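Local structure of Cyclo(L-leucyl-L-leucyl) synthase (Staphylococcus haemolyticus, 6EZ3) at residues F178-N183 with L212-Q218; K14-Q18 with Q189-M193; L65-L69 with A146-K150; S28-Y34 with A194-P198; Q2-V6 with K41-W45. The protein catalyses the ATP-independent formation of cyclodipeptides from aminoacyl-tRNAs, joining two leucyl groups from leucyl-tRNA into cyclo(L-leucyl-L-leucyl). All coordinates share one frame; numbering follows the deposited sequence.

Contact 1 of 5, residues F178-N183 with L212-Q218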
# COMPACT_ATOMS: atom_id res chain seq x y z
N PHE A 178 4.75 3.20 4.52
CA PHE A 178 3.84 4.12 3.79
C PHE A 178 2.45 4.25 4.44
O PHE A 178 1.73 5.22 4.23
CB PHE A 178 3.71 3.70 2.33
CG PHE A 178 5.02 3.80 1.61
CD1 PHE A 178 5.81 2.67 1.39
CD2 PHE A 178 5.52 5.04 1.21
CE1 PHE A 178 7.08 2.78 0.79
CE2 PHE A 178 6.78 5.14 0.59
CZ PHE A 178 7.54 4.01 0.37
N PHE A 179 2.10 3.30 5.27
CA PHE A 179 0.81 3.29 5.96
C PHE A 179 0.85 4.06 7.28
O PHE A 179 -0.19 4.62 7.70
CB PHE A 179 0.36 1.83 6.20
CG PHE A 179 -0.18 1.16 4.96
CD1 PHE A 179 -1.53 1.06 4.75
CD2 PHE A 179 0.68 0.69 3.98
CE1 PHE A 179 -2.02 0.46 3.60
CE2 PHE A 179 0.18 0.11 2.83
CZ PHE A 179 -1.16 -0.00 2.64
N LEU A 180 2.04 4.08 7.93
CA LEU A 180 2.26 4.73 9.22
C LEU A 180 2.70 6.19 9.10
O LEU A 180 2.12 7.05 9.78
CB LEU A 180 3.25 3.92 10.06
CG LEU A 180 2.88 2.47 10.42
CD1 LEU A 180 4.04 1.77 11.05
CD2 LEU A 180 1.74 2.42 11.38
N ASN A 181 3.69 6.49 8.24
CA ASN A 181 4.15 7.87 8.01
C ASN A 181 4.90 8.02 6.68
O ASN A 181 6.13 8.02 6.63
CB ASN A 181 5.01 8.40 9.17
CG ASN A 181 5.26 9.88 9.13
OD1 ASN A 181 4.53 10.67 8.52
ND2 ASN A 181 6.30 10.29 9.81
N ALA A 182 4.14 8.14 5.59
CA ALA A 182 4.65 8.28 4.25
C ALA A 182 5.23 9.67 4.02
O ALA A 182 6.14 9.81 3.23
CB ALA A 182 3.53 8.02 3.26
N ASN A 183 4.71 10.70 4.73
CA ASN A 183 5.10 12.11 4.63
C ASN A 183 6.61 12.41 4.49
O ASN A 183 6.95 13.09 3.53
CB ASN A 183 4.52 12.92 5.77
CG ASN A 183 3.05 12.79 5.86
OD1 ASN A 183 2.33 13.36 5.05
ND2 ASN A 183 2.58 11.98 6.80
N LEU A 212 3.91 0.75 17.88
CA LEU A 212 3.94 1.50 16.62
C LEU A 212 2.74 2.44 16.58
O LEU A 212 1.68 2.14 17.15
CB LEU A 212 3.89 0.57 15.41
CG LEU A 212 5.05 -0.38 15.22
CD1 LEU A 212 4.60 -1.60 14.49
CD2 LEU A 212 6.17 0.28 14.47
N LYS A 213 2.90 3.59 15.92
CA LYS A 213 1.83 4.58 15.82
C LYS A 213 1.71 5.17 14.42
O LYS A 213 2.72 5.47 13.78
CB LYS A 213 2.02 5.70 16.86
CG LYS A 213 1.59 5.29 18.28
CD LYS A 213 1.81 6.43 19.29
CE LYS A 213 1.75 6.00 20.74
NZ LYS A 213 2.37 7.01 21.64
N MET A 214 0.48 5.33 13.94
CA MET A 214 0.27 5.98 12.66
C MET A 214 0.33 7.51 12.93
O MET A 214 -0.43 8.03 13.75
CB MET A 214 -1.08 5.59 12.06
CG MET A 214 -1.29 6.19 10.70
SD MET A 214 -3.01 6.15 10.21
CE MET A 214 -3.09 4.57 9.64
N ASN A 215 1.26 8.20 12.26
CA ASN A 215 1.49 9.63 12.41
C ASN A 215 0.24 10.48 12.30
O ASN A 215 -0.62 10.18 11.49
CB ASN A 215 2.55 10.11 11.43
CG ASN A 215 3.05 11.49 11.73
OD1 ASN A 215 2.54 12.48 11.21
ND2 ASN A 215 4.02 11.59 12.61
N GLU A 216 0.16 11.55 13.12
CA GLU A 216 -0.92 12.55 13.21
C GLU A 216 -1.25 13.18 11.87
O GLU A 216 -2.40 13.58 11.67
CB GLU A 216 -0.62 13.64 14.26
CG GLU A 216 0.73 14.37 14.09
CD GLU A 216 0.97 15.62 14.92
OE1 GLU A 216 0.62 16.73 14.45
OE2 GLU A 216 1.57 15.51 16.01
N LYS A 217 -0.24 13.29 10.97
CA LYS A 217 -0.33 13.86 9.61
C LYS A 217 -0.53 12.74 8.54
O LYS A 217 -0.29 12.94 7.34
CB LYS A 217 0.92 14.72 9.33
CG LYS A 217 0.67 16.21 9.42
CD LYS A 217 0.59 16.75 10.85
CE LYS A 217 0.06 18.18 10.93
NZ LYS A 217 1.06 19.15 10.42
N GLN A 218 -1.02 11.57 8.99
CA GLN A 218 -1.22 10.39 8.16
C GLN A 218 -2.56 9.70 8.45
O GLN A 218 -2.88 9.44 9.60
CB GLN A 218 -0.04 9.42 8.36
CG GLN A 218 -0.11 8.13 7.55
CD GLN A 218 0.50 8.21 6.18
OE1 GLN A 218 1.46 8.93 5.93
NE2 GLN A 218 0.04 7.35 5.31
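Gln-218 leaves its backbone with CG opposite the amide N (chi1 -180°), which lays CG along the carbonyl oxygens of Phe-179 and Leu-180, and the bend at chi2 (88°) then turns its amide toward Ala-182. There OE1 accepts a hydrogen bond from Ala-182 N at 2.8 Å; the donor stands above the carbonyl plane rather than on a lone pair. Leu-180 O takes Asn-215 N at 2.9 Å, so the carbonyl of Leu-180 is tied to the loop 212-218.

Asn-181 and Asn-215 meet flat on flat: their amide planes are only 7° apart, stacked, with Asn-181 CG 3.6 Å from Asn-215 CB. Asn-215 also shapes its own chain. Its OD1 accepts from Lys-217 N in an Asx turn, inside a type I beta turn running to Gln-218. Asn-183 ND2 gives two bonds, an almost straight one of 2.9 Å to Asn-181 OD1 and a more bent one of 3.1 Å to Lys-217 O, and these fix the rotation of its amide.

On the apolar side, Leu-180 CD1 lies 4.3 Å from Leu-212 CD2, and both leucines rest on Ile-125 of helix 116-131. Phe-178 and Phe-179 turn the other way onto Met-193 of strand 191-195, while 212-218 passes from helix 116-131, along 178-183, into strand 218-225.

Contact 2 of 5, residues K14-Q18 with Q189-M193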
# COMPACT_ATOMS: atom_id res chain seq x y z
N LYS A 14 -10.74 11.74 8.72
CA LYS A 14 -11.81 12.57 8.16
C LYS A 14 -11.38 14.03 8.12
O LYS A 14 -11.61 14.71 7.11
CB LYS A 14 -13.11 12.39 8.95
CG LYS A 14 -14.36 12.92 8.25
CD LYS A 14 -15.65 12.44 8.92
CE LYS A 14 -16.88 12.72 8.08
NZ LYS A 14 -18.08 11.98 8.57
N GLN A 15 -10.71 14.49 9.21
CA GLN A 15 -10.16 15.85 9.31
C GLN A 15 -9.13 16.09 8.19
O GLN A 15 -9.21 17.11 7.51
CB GLN A 15 -9.50 16.10 10.67
CG GLN A 15 -10.44 16.11 11.87
CD GLN A 15 -9.70 16.10 13.20
OE1 GLN A 15 -8.46 16.13 13.28
NE2 GLN A 15 -10.47 16.05 14.28
N ILE A 16 -8.19 15.13 7.99
CA ILE A 16 -7.16 15.21 6.95
C ILE A 16 -7.86 15.24 5.58
O ILE A 16 -7.56 16.13 4.75
CB ILE A 16 -6.06 14.09 7.09
CG1 ILE A 16 -5.17 14.32 8.35
CG2 ILE A 16 -5.20 13.93 5.82
CD1 ILE A 16 -4.17 13.16 8.72
N TYR A 17 -8.82 14.30 5.38
CA TYR A 17 -9.59 14.16 4.14
C TYR A 17 -10.21 15.48 3.76
O TYR A 17 -9.99 15.92 2.62
CB TYR A 17 -10.65 13.08 4.26
CG TYR A 17 -11.49 12.86 3.02
CD1 TYR A 17 -12.78 13.36 2.94
CD2 TYR A 17 -11.02 12.11 1.95
CE1 TYR A 17 -13.57 13.14 1.81
CE2 TYR A 17 -11.79 11.89 0.81
CZ TYR A 17 -13.08 12.40 0.75
OH TYR A 17 -13.86 12.19 -0.37
N GLN A 18 -10.93 16.14 4.73
CA GLN A 18 -11.58 17.44 4.58
C GLN A 18 -10.64 18.46 3.91
O GLN A 18 -11.07 19.10 2.94
CB GLN A 18 -12.05 17.97 5.94
CG GLN A 18 -12.79 19.31 5.84
CD GLN A 18 -13.40 19.76 7.14
OE1 GLN A 18 -12.72 19.85 8.17
NE2 GLN A 18 -14.69 20.09 7.10
N GLN A 189 3.27 17.13 3.28
CA GLN A 189 2.96 17.81 4.53
C GLN A 189 2.05 16.88 5.33
O GLN A 189 2.36 16.52 6.46
CB GLN A 189 2.29 19.15 4.24
CG GLN A 189 2.98 20.38 4.81
CD GLN A 189 1.99 21.53 4.87
OE1 GLN A 189 1.01 21.50 5.63
NE2 GLN A 189 2.21 22.57 4.05
N GLU A 190 0.94 16.43 4.71
CA GLU A 190 -0.05 15.46 5.22
C GLU A 190 -0.56 14.69 4.00
O GLU A 190 -0.50 15.23 2.88
CB GLU A 190 -1.20 16.11 5.99
CG GLU A 190 -1.92 17.21 5.24
CD GLU A 190 -3.27 17.61 5.80
OE1 GLU A 190 -4.25 17.69 5.02
OE2 GLU A 190 -3.36 17.80 7.04
N THR A 191 -0.97 13.41 4.20
CA THR A 191 -1.39 12.51 3.12
C THR A 191 -2.31 11.42 3.67
O THR A 191 -2.32 11.19 4.88
CB THR A 191 -0.14 11.93 2.41
OG1 THR A 191 -0.49 11.09 1.31
CG2 THR A 191 0.80 11.22 3.35
N LEU A 192 -3.10 10.77 2.79
CA LEU A 192 -3.99 9.65 3.14
C LEU A 192 -3.61 8.47 2.26
O LEU A 192 -3.44 8.66 1.05
CB LEU A 192 -5.48 9.94 2.85
CG LEU A 192 -6.22 11.09 3.54
CD1 LEU A 192 -7.52 11.34 2.87
CD2 LEU A 192 -6.46 10.81 5.02
N MET A 193 -3.52 7.27 2.82
CA MET A 193 -3.34 6.08 2.02
C MET A 193 -4.78 5.58 1.69
O MET A 193 -5.54 5.26 2.63
CB MET A 193 -2.55 5.06 2.79
CG MET A 193 -2.55 3.72 2.15
SD MET A 193 -1.47 3.64 0.71
CE MET A 193 0.16 3.96 1.49
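Glu-190 reaches along Ile-16 with its carboxylate, and OE2 is gripped from helix 11-19 and the turn after it: Arg-19 forms a salt bridge to this oxygen and Lys-21 a long, weak ion pair. The other oxygen, OE1, lies 4.0 Å from Ile-16 CG2. With CG set between N and C of its own backbone (chi1 54°) and the chain extended beyond it, the acid reaches back to the helix. The two basic partners probably keep it ionised.

Beyond Glu-190 the contact is mainly apolar. Leu-192 divides its two methyls between Ile-16 and Tyr-17: CD2 packs against Ile-16 CG2 at 3.5 Å, the side chains lying alongside and pointing opposite ways, while CD1 meets the edge of the Tyr-17 ring near its plane, 3.7 Å from CD2 of that tyrosine. Thr-191, between the two inward-pointing residues, directs its side chain to the other side of the strand, where OG1 bonds to His-22.

Helix and strand axes approach to 8.6 Å, with their N-to-C directions 119° apart. Strand 191-195 runs parallel between 218-225 and 22-26, and helix 11-19 lies across one face of the sheet. The parallel part of that sheet has the strand order of a Rossmann fold, in keeping with membership of the HUP clan.

Contact 3 of 5, residues L65-L69 with A146-K150. With SO4 (sulfate ion), chain H.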
# COMPACT_ATOMS: atom_id res chain seq x y z
N LEU A 65 5.35 -13.48 -2.34
CA LEU A 65 3.95 -13.91 -2.40
C LEU A 65 3.75 -14.95 -3.51
O LEU A 65 3.06 -15.93 -3.28
CB LEU A 65 3.01 -12.71 -2.58
CG LEU A 65 2.38 -12.09 -1.32
CD1 LEU A 65 3.39 -11.67 -0.27
CD2 LEU A 65 1.61 -10.87 -1.68
N LEU A 66 4.38 -14.76 -4.68
CA LEU A 66 4.30 -15.70 -5.81
C LEU A 66 5.07 -16.99 -5.49
O LEU A 66 4.59 -18.08 -5.82
CB LEU A 66 4.84 -15.07 -7.10
CG LEU A 66 4.07 -13.89 -7.67
CD1 LEU A 66 4.86 -13.24 -8.75
CD2 LEU A 66 2.72 -14.32 -8.21
N GLU A 67 6.22 -16.86 -4.80
CA GLU A 67 7.04 -17.99 -4.36
C GLU A 67 6.25 -18.92 -3.41
O GLU A 67 6.37 -20.14 -3.51
CB GLU A 67 8.33 -17.48 -3.70
CG GLU A 67 9.32 -16.97 -4.73
CD GLU A 67 10.67 -16.60 -4.16
OE1 GLU A 67 11.66 -17.30 -4.45
OE2 GLU A 67 10.72 -15.61 -3.39
N CYS A 68 5.40 -18.33 -2.55
CA CYS A 68 4.53 -19.04 -1.62
C CYS A 68 3.37 -19.68 -2.37
O CYS A 68 2.76 -20.62 -1.86
CB CYS A 68 4.05 -18.11 -0.52
SG CYS A 68 5.35 -17.51 0.58
N LEU A 69 3.04 -19.17 -3.57
CA LEU A 69 1.98 -19.73 -4.41
C LEU A 69 2.60 -20.72 -5.43
O LEU A 69 2.00 -21.04 -6.45
CB LEU A 69 1.16 -18.63 -5.12
CG LEU A 69 0.33 -17.67 -4.26
CD1 LEU A 69 -0.17 -16.52 -5.08
CD2 LEU A 69 -0.86 -18.36 -3.59
N ALA A 146 -3.19 -11.66 1.86
CA ALA A 146 -2.47 -11.25 0.66
C ALA A 146 -2.31 -12.43 -0.28
O ALA A 146 -2.52 -12.27 -1.48
CB ALA A 146 -1.10 -10.68 1.03
N LEU A 147 -2.03 -13.62 0.26
CA LEU A 147 -1.88 -14.85 -0.52
C LEU A 147 -3.21 -15.28 -1.14
O LEU A 147 -3.23 -15.74 -2.28
CB LEU A 147 -1.27 -15.97 0.33
CG LEU A 147 0.21 -15.80 0.65
CD1 LEU A 147 0.62 -16.63 1.80
CD2 LEU A 147 1.06 -16.15 -0.54
N GLN A 148 -4.31 -15.09 -0.39
CA GLN A 148 -5.67 -15.41 -0.82
C GLN A 148 -6.10 -14.48 -1.94
O GLN A 148 -6.47 -14.97 -3.01
CB GLN A 148 -6.65 -15.34 0.38
CG GLN A 148 -8.15 -15.40 0.02
CD GLN A 148 -8.90 -14.09 0.21
OE1 GLN A 148 -8.32 -13.01 0.47
NE2 GLN A 148 -10.23 -14.16 0.09
N SER A 149 -6.01 -13.15 -1.71
CA SER A 149 -6.40 -12.09 -2.65
C SER A 149 -5.75 -12.19 -4.05
O SER A 149 -6.36 -11.76 -5.04
CB SER A 149 -6.15 -10.71 -2.04
OG SER A 149 -7.02 -9.76 -2.63
N LYS A 150 -4.52 -12.76 -4.11
CA LYS A 150 -3.75 -12.97 -5.34
C LYS A 150 -3.95 -14.41 -5.92
O LYS A 150 -3.26 -14.79 -6.87
CB LYS A 150 -2.27 -12.62 -5.12
CG LYS A 150 -1.98 -11.11 -5.20
CD LYS A 150 -1.39 -10.54 -3.91
CE LYS A 150 -1.35 -9.03 -3.89
NZ LYS A 150 -1.36 -8.47 -2.51
S SO4 H . -10.39 -8.49 -2.12
O1 SO4 H . -11.12 -7.91 -0.98
O2 SO4 H . -10.30 -9.95 -1.96
O3 SO4 H . -11.11 -8.19 -3.36
O4 SO4 H . -9.04 -7.92 -2.16
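Leu-65 pushes its CD2 methyl into the corner between Ala-146 and Lys-150, touching Ala-146 CB at 3.8 Å on one hand and Lys-150 CD at 3.8 Å on the other. The lysine crosses the leucine obliquely. Its chain bends at chi2 (120°) and then runs on extended, so that CD, CE and NZ all pass close to the same methyl, NZ being 3.9 Å from Leu-65 CD2. Lys-150 is the first residue to leave helical geometry after helix 133-149, and it brings this aliphatic arm toward the catalytic side: it touches Tyr-171, a probable substrate-binding residue, and its side chain comes within about 5 Å of that of Ser-28, the likely nucleophile.

One turn back, Leu-147 provides the reciprocal fit. Its CD2 methyl enters the groove between residues 65, 68 and 69, lying 3.6 Å from Cys-68 CB and 4.1 Å from Leu-69 CG, and it also rests on the carbonyl oxygen of Leu-65. This is helix-to-helix packing between the C-terminal ends of helices 63-68 and 133-149, made of apolar side chains, some of whose methyls also rest on backbone carbonyl oxygens. Helix 162-175 covers this junction: Leu-65 and Lys-150 touch Tyr-171, and Cys-68 touches Thr-164 and Tyr-167.

Leu-69, just past the end of its helix, lies antiparallel alongside Leu-147 and sets CD2 3.8 Å from Leu-147 O, with CD1 near Lys-150 O. On the side of helix 133-149 turned from Leu-65, Ser-149 OG donates a 2.8 Å hydrogen bond to O4 of a sulfate ion, probably taken from the crystallisation liquor.

Contact 4 of 5, residues S28-Y34 with A194-P198. With SO4 (sulfate ion), chain H.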
# COMPACT_ATOMS: atom_id res chain seq x y z
N SER A 28 -2.81 -2.58 -6.26
CA SER A 28 -2.36 -3.92 -5.90
C SER A 28 -2.07 -4.85 -7.08
O SER A 28 -2.81 -4.85 -8.07
CB SER A 28 -3.37 -4.57 -4.96
OG SER A 28 -3.21 -4.11 -3.63
N PRO A 29 -1.02 -5.70 -6.98
CA PRO A 29 -0.70 -6.58 -8.11
C PRO A 29 -1.54 -7.86 -8.13
O PRO A 29 -1.94 -8.37 -7.08
CB PRO A 29 0.78 -6.90 -7.91
CG PRO A 29 0.95 -6.88 -6.42
CD PRO A 29 -0.04 -5.87 -5.88
N PHE A 30 -1.79 -8.38 -9.34
CA PHE A 30 -2.47 -9.63 -9.61
C PHE A 30 -3.90 -9.71 -9.06
O PHE A 30 -4.48 -10.78 -9.05
CB PHE A 30 -1.61 -10.84 -9.13
CG PHE A 30 -0.11 -10.71 -9.36
CD1 PHE A 30 0.77 -10.59 -8.29
CD2 PHE A 30 0.41 -10.68 -10.65
CE1 PHE A 30 2.15 -10.47 -8.51
CE2 PHE A 30 1.79 -10.56 -10.87
CZ PHE A 30 2.65 -10.44 -9.79
N THR A 31 -4.47 -8.57 -8.64
CA THR A 31 -5.84 -8.53 -8.11
C THR A 31 -6.83 -8.16 -9.19
O THR A 31 -6.54 -7.37 -10.09
CB THR A 31 -5.98 -7.64 -6.87
OG1 THR A 31 -5.73 -6.28 -7.24
CG2 THR A 31 -5.08 -8.09 -5.70
N SER A 32 -8.01 -8.76 -9.09
CA SER A 32 -9.14 -8.58 -10.00
C SER A 32 -9.64 -7.13 -10.03
O SER A 32 -9.95 -6.62 -11.11
CB SER A 32 -10.27 -9.55 -9.64
OG SER A 32 -10.20 -10.02 -8.30
N LYS A 33 -9.70 -6.47 -8.84
CA LYS A 33 -10.20 -5.09 -8.71
C LYS A 33 -9.35 -4.08 -9.46
O LYS A 33 -9.90 -3.29 -10.21
CB LYS A 33 -10.38 -4.68 -7.23
CG LYS A 33 -11.10 -3.34 -7.07
CD LYS A 33 -11.91 -3.28 -5.80
CE LYS A 33 -12.90 -2.16 -5.79
NZ LYS A 33 -14.19 -2.56 -6.42
N TYR A 34 -8.04 -4.08 -9.25
CA TYR A 34 -7.11 -3.13 -9.86
C TYR A 34 -6.83 -3.45 -11.32
O TYR A 34 -5.71 -3.82 -11.72
CB TYR A 34 -5.84 -2.97 -9.01
CG TYR A 34 -6.21 -2.35 -7.68
CD1 TYR A 34 -6.42 -0.98 -7.56
CD2 TYR A 34 -6.47 -3.15 -6.57
CE1 TYR A 34 -6.83 -0.41 -6.36
CE2 TYR A 34 -6.88 -2.60 -5.37
CZ TYR A 34 -7.07 -1.23 -5.27
OH TYR A 34 -7.46 -0.69 -4.08
N ALA A 194 -5.21 5.59 0.38
CA ALA A 194 -6.55 5.19 -0.08
C ALA A 194 -6.56 3.78 -0.70
O ALA A 194 -5.80 3.49 -1.63
CB ALA A 194 -7.07 6.20 -1.08
N TYR A 195 -7.41 2.91 -0.18
CA TYR A 195 -7.56 1.55 -0.66
C TYR A 195 -9.06 1.14 -0.72
O TYR A 195 -9.91 1.91 -0.26
CB TYR A 195 -6.76 0.61 0.24
CG TYR A 195 -6.45 -0.73 -0.37
CD1 TYR A 195 -6.93 -1.90 0.20
CD2 TYR A 195 -5.59 -0.84 -1.47
CE1 TYR A 195 -6.60 -3.15 -0.33
CE2 TYR A 195 -5.27 -2.08 -2.01
CZ TYR A 195 -5.77 -3.24 -1.43
OH TYR A 195 -5.47 -4.48 -1.94
N HIS A 196 -9.40 -0.02 -1.31
CA HIS A 196 -10.80 -0.46 -1.47
C HIS A 196 -11.39 -1.27 -0.34
O HIS A 196 -12.60 -1.47 -0.31
CB HIS A 196 -10.94 -1.26 -2.76
CG HIS A 196 -10.25 -2.60 -2.72
ND1 HIS A 196 -8.90 -2.72 -2.98
CD2 HIS A 196 -10.76 -3.82 -2.47
CE1 HIS A 196 -8.65 -4.01 -2.91
NE2 HIS A 196 -9.73 -4.71 -2.60
N ALA A 197 -10.55 -1.77 0.54
CA ALA A 197 -10.95 -2.65 1.64
C ALA A 197 -10.45 -2.12 2.99
O ALA A 197 -9.49 -1.36 2.98
CB ALA A 197 -10.39 -4.05 1.38
N PRO A 198 -11.01 -2.55 4.15
CA PRO A 198 -10.45 -2.09 5.44
C PRO A 198 -9.07 -2.71 5.69
O PRO A 198 -8.62 -3.58 4.93
CB PRO A 198 -11.48 -2.57 6.48
CG PRO A 198 -12.65 -3.03 5.71
CD PRO A 198 -12.14 -3.47 4.38
S SO4 H . -10.39 -8.49 -2.12
O1 SO4 H . -11.12 -7.91 -0.98
O2 SO4 H . -10.30 -9.95 -1.96
O3 SO4 H . -11.11 -8.19 -3.36
O4 SO4 H . -9.04 -7.92 -2.16
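Lys-33 lays its CD over one face of the His-196 imidazole, a CH-pi contact 3.8 Å from the ring centroid, while Tyr-34 OH and a sulfate oxygen approach the ring at its edge. Together Tyr-34, Tyr-195 and His-196 make an aromatic cluster at the C-terminal end of the parallel strands 191-195 and 22-26 of the Rossmann-like sheet, beside the probable catalytic serine.

The Tyr-34 and Tyr-195 planes are only 22° apart but slid past each other, with centroids 5.6 Å apart, so the rings barely overlap. His-196 ND1 stands over the centre of one face of the Tyr-195 ring, and Ser-28 N lies above one face of Tyr-34, toward its rim.

Polar bonds tie the cluster together. Tyr-34 OH and His-196 ND1 share a hydrogen bond of 2.7 Å, which, with a weak 3.3 Å bond from His-196 NE2 to sulfate O4, is consistent with a fixed rotation of the imidazole. The amine of Lys-33 continues past the ring to a salt bridge with Glu-225. Ser-28 is the probable nucleophile and Tyr-195 a probable substrate-binding residue: OG of Ser-28 lies at the edge of the Tyr-195 ring, hydrogen-bonded to its OH at 2.8 Å.

Contact 5 of 5, residues Q2-V6 with K41-W45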
# COMPACT_ATOMS: atom_id res chain seq x y z
N GLN A 2 -16.88 11.43 -5.42
CA GLN A 2 -17.99 11.88 -6.29
C GLN A 2 -18.77 10.66 -6.78
O GLN A 2 -20.01 10.66 -6.80
CB GLN A 2 -17.47 12.64 -7.52
CG GLN A 2 -16.20 13.46 -7.32
CD GLN A 2 -15.67 13.83 -8.67
OE1 GLN A 2 -14.93 13.06 -9.30
NE2 GLN A 2 -16.10 14.97 -9.19
N ASN A 3 -18.02 9.65 -7.22
CA ASN A 3 -18.49 8.37 -7.72
C ASN A 3 -17.99 7.27 -6.78
O ASN A 3 -18.11 6.07 -7.09
CB ASN A 3 -18.00 8.16 -9.18
CG ASN A 3 -16.56 8.57 -9.48
OD1 ASN A 3 -16.10 9.69 -9.20
ND2 ASN A 3 -15.84 7.67 -10.15
N PHE A 4 -17.44 7.70 -5.59
CA PHE A 4 -16.86 6.87 -4.51
C PHE A 4 -17.37 7.21 -3.13
O PHE A 4 -17.30 8.37 -2.72
CB PHE A 4 -15.34 7.04 -4.48
CG PHE A 4 -14.64 6.12 -5.44
CD1 PHE A 4 -14.17 4.90 -5.02
CD2 PHE A 4 -14.47 6.48 -6.77
CE1 PHE A 4 -13.52 4.04 -5.91
CE2 PHE A 4 -13.83 5.62 -7.66
CZ PHE A 4 -13.37 4.41 -7.23
N LYS A 5 -17.79 6.18 -2.38
CA LYS A 5 -18.19 6.30 -0.99
C LYS A 5 -16.90 6.15 -0.16
O LYS A 5 -16.20 5.12 -0.28
CB LYS A 5 -19.23 5.23 -0.60
CG LYS A 5 -19.93 5.53 0.73
CD LYS A 5 -19.90 4.35 1.71
CE LYS A 5 -20.62 4.74 2.98
NZ LYS A 5 -20.35 3.82 4.10
N VAL A 6 -16.57 7.18 0.63
CA VAL A 6 -15.33 7.19 1.41
C VAL A 6 -15.58 6.88 2.89
O VAL A 6 -16.41 7.55 3.52
CB VAL A 6 -14.55 8.51 1.20
CG1 VAL A 6 -13.23 8.52 1.97
CG2 VAL A 6 -14.30 8.76 -0.28
N LYS A 41 -10.48 5.15 -12.90
CA LYS A 41 -11.51 5.69 -12.03
C LYS A 41 -10.87 6.37 -10.82
O LYS A 41 -11.15 7.54 -10.58
CB LYS A 41 -12.44 4.56 -11.51
CG LYS A 41 -13.84 4.55 -12.13
CD LYS A 41 -14.90 4.02 -11.16
CE LYS A 41 -16.21 3.74 -11.85
NZ LYS A 41 -16.17 2.51 -12.68
N ILE A 42 -10.02 5.65 -10.08
CA ILE A 42 -9.37 6.15 -8.86
C ILE A 42 -8.45 7.33 -9.15
O ILE A 42 -8.36 8.22 -8.32
CB ILE A 42 -8.67 5.04 -8.01
CG1 ILE A 42 -7.68 4.21 -8.83
CG2 ILE A 42 -9.71 4.15 -7.29
CD1 ILE A 42 -6.89 3.24 -8.10
N ILE A 43 -7.79 7.35 -10.32
CA ILE A 43 -6.91 8.46 -10.70
C ILE A 43 -7.77 9.69 -10.98
O ILE A 43 -7.52 10.77 -10.42
CB ILE A 43 -5.94 8.11 -11.84
CG1 ILE A 43 -4.99 6.98 -11.39
CG2 ILE A 43 -5.19 9.37 -12.30
CD1 ILE A 43 -3.63 6.82 -12.21
N GLN A 44 -8.81 9.52 -11.81
CA GLN A 44 -9.71 10.62 -12.11
C GLN A 44 -10.31 11.21 -10.84
O GLN A 44 -10.37 12.43 -10.73
CB GLN A 44 -10.81 10.18 -13.10
CG GLN A 44 -10.36 10.17 -14.58
CD GLN A 44 -9.83 11.48 -15.13
OE1 GLN A 44 -10.23 12.59 -14.71
NE2 GLN A 44 -8.90 11.38 -16.09
N TRP A 45 -10.66 10.35 -9.85
CA TRP A 45 -11.19 10.69 -8.53
C TRP A 45 -10.16 11.46 -7.69
O TRP A 45 -10.49 12.50 -7.13
CB TRP A 45 -11.64 9.43 -7.76
CG TRP A 45 -12.12 9.70 -6.36
CD1 TRP A 45 -13.35 10.14 -5.98
CD2 TRP A 45 -11.34 9.59 -5.15
NE1 TRP A 45 -13.39 10.32 -4.61
CE2 TRP A 45 -12.17 9.99 -4.08
CE3 TRP A 45 -10.02 9.21 -4.87
CZ2 TRP A 45 -11.73 10.02 -2.75
CZ3 TRP A 45 -9.57 9.26 -3.55
CH2 TRP A 45 -10.43 9.64 -2.51
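Aromatic contact comes first: Phe-4 turns the edge of its ring toward the face of Trp-45, with the centroids of the phenyl and the five-membered ring 5.0 Å apart and the planes at 50°, an inclined edge-to-face pair. The same residue adds a CH-pi contact, since Phe-4 CB sits over that face of the indole, 4.2 Å from the five-membered centroid. Trp-45 carries CG opposite its backbone N (chi1 176°), which swings the indole off the helix and against the strand.

Apolar packing extends the interface beyond that pair. The far end of the phenyl, CZ, meets Ile-42 CG2 at 3.7 Å, and the methylene CD of Lys-41 lies 4.0 Å from Phe-4 CE2. Two residues on, Val-6 brings CG2 to within 3.8 Å of Trp-45 CZ2, so the alternate residues Phe-4 and Val-6, on the same side of the strand, both meet the indole.

Polar groups remain at the rim. Gln-2 N comes near the indole edge, close to its plane, 3.8 Å from Trp-45 NE1. Asn-3 ND2 is beside the Lys-41 chain, 3.9 Å from CD, while the amine of Lys-41 travels on to a salt bridge with Glu-225.

Strand 4-8 is an outermost strand of the sheet, antiparallel to 218-225. Leu-223 of that neighbour touches Phe-4, Val-6 and Trp-45, and Tyr-17 of helix 11-19 borders Val-6 and the indole, so helix 36-49 lies over the sheet next to helix 11-19.

Four of the contacts lie on or beside one sheet, and contact 3 joins helices beyond the probable active site. Contacts 1 and 2 adjoin, their centres 11 Å apart, through Lys-217 O and Thr-191 N, a probable hydrogen bond of 3.3 Å. Contacts 2 and 4 share strand 191-195, which leads from helix 11-19 to Tyr-195. Tyr-17 links contact 2 to contact 5, and Tyr-34 of contact 4 meets Ile-42 of contact 5. Contact 3, 14 Å from contact 4 between centres, borders the probable active site at Ser-28: Lys-150 packs on Pro-29, and one sulfate bonds to both Ser-149 and, weakly, His-196. In contact 1, Phe-179 neighbours Glu-175, which may act in catalysis.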